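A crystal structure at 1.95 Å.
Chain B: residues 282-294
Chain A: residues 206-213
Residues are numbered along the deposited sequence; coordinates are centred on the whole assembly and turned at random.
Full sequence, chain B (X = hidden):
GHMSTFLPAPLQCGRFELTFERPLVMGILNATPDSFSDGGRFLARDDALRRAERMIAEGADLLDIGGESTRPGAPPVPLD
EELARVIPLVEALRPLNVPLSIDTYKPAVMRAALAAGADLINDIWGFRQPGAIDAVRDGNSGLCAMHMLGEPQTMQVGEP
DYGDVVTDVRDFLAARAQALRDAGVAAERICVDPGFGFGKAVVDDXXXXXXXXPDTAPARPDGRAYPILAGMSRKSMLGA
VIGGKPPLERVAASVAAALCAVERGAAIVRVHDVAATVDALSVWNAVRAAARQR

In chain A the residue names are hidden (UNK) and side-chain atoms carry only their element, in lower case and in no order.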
# COMPACT_ATOMS: atom_id res chain seq x y z
N SER B 282 0.70 -5.29 8.39
CA SER B 282 -0.26 -6.15 9.09
C SER B 282 -1.42 -6.53 8.15
O SER B 282 -1.85 -7.69 8.11
CB SER B 282 -0.81 -5.47 10.35
OG SER B 282 0.18 -5.27 11.32
N VAL B 283 -1.90 -5.56 7.38
CA VAL B 283 -2.94 -5.82 6.41
C VAL B 283 -2.42 -6.78 5.34
O VAL B 283 -3.08 -7.75 5.00
CB VAL B 283 -3.46 -4.52 5.79
CG1 VAL B 283 -4.43 -4.83 4.60
CG2 VAL B 283 -4.13 -3.64 6.87
N TRP B 284 -1.23 -6.52 4.82
CA TRP B 284 -0.62 -7.38 3.80
C TRP B 284 -0.52 -8.84 4.30
O TRP B 284 -0.88 -9.78 3.59
CB TRP B 284 0.75 -6.81 3.39
CG TRP B 284 1.45 -7.59 2.32
CD1 TRP B 284 1.30 -7.45 0.98
CD2 TRP B 284 2.41 -8.63 2.51
NE1 TRP B 284 2.10 -8.33 0.31
CE2 TRP B 284 2.79 -9.07 1.23
CE3 TRP B 284 2.99 -9.23 3.63
CZ2 TRP B 284 3.74 -10.09 1.03
CZ3 TRP B 284 3.92 -10.25 3.44
CH2 TRP B 284 4.29 -10.66 2.15
N ASN B 285 -0.04 -9.03 5.52
CA ASN B 285 0.09 -10.38 6.08
C ASN B 285 -1.24 -11.09 6.26
O ASN B 285 -1.36 -12.31 6.04
CB ASN B 285 0.80 -10.35 7.43
CG ASN B 285 0.91 -11.75 8.04
OD1 ASN B 285 1.72 -12.56 7.58
ND2 ASN B 285 0.07 -12.04 9.05
N ALA B 286 -2.26 -10.34 6.67
CA ALA B 286 -3.60 -10.90 6.82
C ALA B 286 -4.19 -11.39 5.48
O ALA B 286 -4.84 -12.43 5.42
CB ALA B 286 -4.55 -9.90 7.46
N VAL B 287 -3.96 -10.63 4.41
CA VAL B 287 -4.35 -11.04 3.06
C VAL B 287 -3.60 -12.31 2.65
O VAL B 287 -4.21 -13.25 2.17
CB VAL B 287 -4.05 -9.92 2.01
CG1 VAL B 287 -4.27 -10.43 0.60
CG2 VAL B 287 -4.92 -8.69 2.30
N ARG B 288 -2.29 -12.31 2.88
CA ARG B 288 -1.47 -13.48 2.55
C ARG B 288 -1.94 -14.68 3.35
O ARG B 288 -2.10 -15.75 2.80
CB ARG B 288 0.02 -13.22 2.81
CG ARG B 288 0.95 -14.38 2.43
CD ARG B 288 2.41 -14.04 2.69
NE ARG B 288 2.70 -13.96 4.12
CZ ARG B 288 3.92 -13.87 4.66
NH1 ARG B 288 5.01 -13.83 3.90
NH2 ARG B 288 4.03 -13.79 5.98
N ALA B 289 -2.21 -14.50 4.64
CA ALA B 289 -2.68 -15.61 5.48
C ALA B 289 -4.00 -16.18 4.97
O ALA B 289 -4.21 -17.39 5.01
CB ALA B 289 -2.82 -15.18 6.96
N ALA B 290 -4.90 -15.31 4.51
CA ALA B 290 -6.16 -15.76 3.91
C ALA B 290 -5.92 -16.45 2.57
O ALA B 290 -6.52 -17.47 2.31
CB ALA B 290 -7.14 -14.59 3.75
N ALA B 291 -5.02 -15.92 1.74
CA ALA B 291 -4.73 -16.56 0.45
C ALA B 291 -4.18 -17.99 0.65
O ALA B 291 -4.57 -18.91 -0.07
CB ALA B 291 -3.75 -15.72 -0.36
N ARG B 292 -3.33 -18.17 1.66
CA ARG B 292 -2.74 -19.50 1.94
C ARG B 292 -3.75 -20.56 2.37
O ARG B 292 -3.40 -21.74 2.39
CB ARG B 292 -1.65 -19.40 3.01
CG ARG B 292 -0.45 -18.60 2.58
CD ARG B 292 0.54 -18.51 3.71
NE ARG B 292 1.82 -17.98 3.27
CZ ARG B 292 2.82 -17.64 4.08
NH1 ARG B 292 2.68 -17.75 5.40
NH2 ARG B 292 3.96 -17.18 3.57
N GLN B 293 -4.97 -20.16 2.72
CA GLN B 293 -6.05 -21.14 2.95
C GLN B 293 -6.87 -21.44 1.68
O GLN B 293 -7.90 -22.10 1.76
CB GLN B 293 -7.00 -20.66 4.06
CG GLN B 293 -6.33 -20.23 5.36
CD GLN B 293 -5.45 -21.29 5.99
OE1 GLN B 293 -5.81 -22.47 6.06
NE2 GLN B 293 -4.29 -20.88 6.47
N ARG B 294 -6.41 -20.97 0.52
CA ARG B 294 -7.11 -21.17 -0.75
C ARG B 294 -6.17 -21.79 -1.78
O ARG B 294 -5.11 -21.23 -2.09
CB ARG B 294 -7.63 -19.84 -1.29
CG ARG B 294 -8.59 -19.12 -0.35
CD ARG B 294 -9.20 -17.88 -1.00
NE ARG B 294 -10.15 -18.23 -2.06
CZ ARG B 294 -11.39 -18.66 -1.88
NH1 ARG B 294 -11.88 -18.84 -0.65
NH2 ARG B 294 -12.16 -18.93 -2.93
OXT ARG B 294 -6.43 -22.85 -2.34
N UNK A 206 -13.69 -11.39 5.63
CA UNK A 206 -13.24 -10.20 4.92
C UNK A 206 -11.93 -10.42 4.18
O UNK A 206 -11.81 -10.03 3.03
c UNK A 206 -13.15 -9.00 5.86
c UNK A 206 -14.52 -8.52 6.30
o UNK A 206 -15.43 -8.39 5.48
n UNK A 206 -14.65 -8.21 7.59
N UNK A 207 -10.96 -11.06 4.82
CA UNK A 207 -9.65 -11.24 4.19
C UNK A 207 -9.66 -12.33 3.13
O UNK A 207 -8.89 -12.25 2.19
c UNK A 207 -8.54 -11.43 5.22
c UNK A 207 -7.37 -9.21 5.18
o UNK A 207 -7.28 -6.43 7.49
c UNK A 207 -7.07 -7.99 5.74
c UNK A 207 -7.59 -7.65 6.97
c UNK A 207 -8.19 -10.12 5.86
c UNK A 207 -8.71 -9.76 7.09
c UNK A 207 -8.41 -8.53 7.66
N UNK A 208 -10.56 -13.31 3.25
CA UNK A 208 -10.77 -14.29 2.19
C UNK A 208 -11.26 -13.60 0.92
O UNK A 208 -10.79 -13.87 -0.18
c UNK A 208 -11.75 -15.35 2.63
N UNK A 209 -12.24 -12.71 1.08
CA UNK A 209 -12.80 -11.95 -0.02
C UNK A 209 -11.77 -11.01 -0.67
O UNK A 209 -11.77 -10.85 -1.88
c UNK A 209 -14.02 -11.14 0.45
c UNK A 209 -16.27 -11.15 1.60
c UNK A 209 -15.88 -12.63 -0.39
c UNK A 209 -15.24 -11.98 0.84
N UNK A 210 -10.92 -10.37 0.12
CA UNK A 210 -9.91 -9.46 -0.43
C UNK A 210 -8.84 -10.26 -1.17
O UNK A 210 -8.46 -9.93 -2.30
c UNK A 210 -9.29 -8.62 0.69
c UNK A 210 -8.25 -7.57 0.31
c UNK A 210 -7.96 -6.65 1.52
c UNK A 210 -8.68 -6.75 -0.91
N UNK A 211 -8.38 -11.36 -0.57
CA UNK A 211 -7.40 -12.23 -1.22
C UNK A 211 -7.92 -12.82 -2.52
O UNK A 211 -7.15 -12.97 -3.47
c UNK A 211 -6.95 -13.36 -0.28
N UNK A 212 -9.21 -13.16 -2.57
CA UNK A 212 -9.80 -13.78 -3.77
C UNK A 212 -10.75 -12.85 -4.51
O UNK A 212 -11.67 -13.31 -5.20
c UNK A 212 -10.52 -15.09 -3.40
N UNK A 213 -10.51 -11.54 -4.37
CA UNK A 213 -11.38 -10.48 -4.90
C UNK A 213 -11.90 -10.65 -6.32
O UNK A 213 -13.10 -10.48 -6.50
c UNK A 213 -10.73 -9.10 -4.75
c UNK A 213 -10.85 -6.55 -4.98
c UNK A 213 -11.64 -7.88 -4.93
c UNK A 213 -12.70 -7.86 -3.84

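Position 206 of chain A carries two side-chain carbons, the second bonded to one oxygen and one nitrogen; its side chain makes no contact with residues 282-294 of chain B. That short amide is asparagine. The amide of Asn A206 is satisfied elsewhere in the structure.

At 207 one carbon leads to a ring of six carbons bearing a single oxygen. The ring sits among Val B283, Ala B286, Val B287 and Ala B290, a knob in a hole, and the methyl of Ala B286 lies over one face. A six-membered ring with a hydroxyl is tyrosine. In this CH-pi contact Ala B286 CB is 3.6 Å from the centroid of the Tyr A207 ring, 13° off its normal, and Val B287 CG2 packs 3.8 Å from Tyr A207 CD1. The hydroxyl is hydrogen-bonded elsewhere in the structure.

Position 208 has one side-chain carbon. CB of 208 is 4.8 Å from Ala B290 CB, too far for close packing; its backbone does the touching, with N of 208 3.7 Å from Ala B290 CB. A lone CB means alanine.

At 209 four carbons fork at the second and touch nothing in the 282-294 stretch, the CA-to-CB bond pointing away from it; this is leucine.

Position 210 repeats the four forked carbons, but its CA-to-CB bond points toward the stretch and one branch end meets Val B287. This is again leucine, with Leu A210 CD2 3.7 Å from Val B287 CG2.

Position 211 holds a single carbon, set among Val B287, Ala B290 and Ala B291: alanine. Ala A211 CB lies 3.7 Å from Val B287 O and 4.0 Å from Ala B291 CB.

At 212, past the helix, one carbon approaches the arginine that ends chain B. It is alanine, and Ala A212 CB is 3.4 Å from Arg B294 NE.

Position 213 has four carbons forked at the second and does not reach residues 282-294; it is leucine, Leu A213.

The pattern is one large knob, Tyr A207, beside close alanine-to-alanine packing. Two helices cross at 84° with axes 8.1 Å apart, and alanines on both sides leave room for that approach: Ala B290 CB comes within 3.3 Å of Tyr A207 O. No hydrogen bond crosses between the stretches, so shape and apolar packing carry the contact, with Arg B294 reaching Ala A212, just past the end of the chain A helix.

Chain A, residues 206-213: NYALLAAL
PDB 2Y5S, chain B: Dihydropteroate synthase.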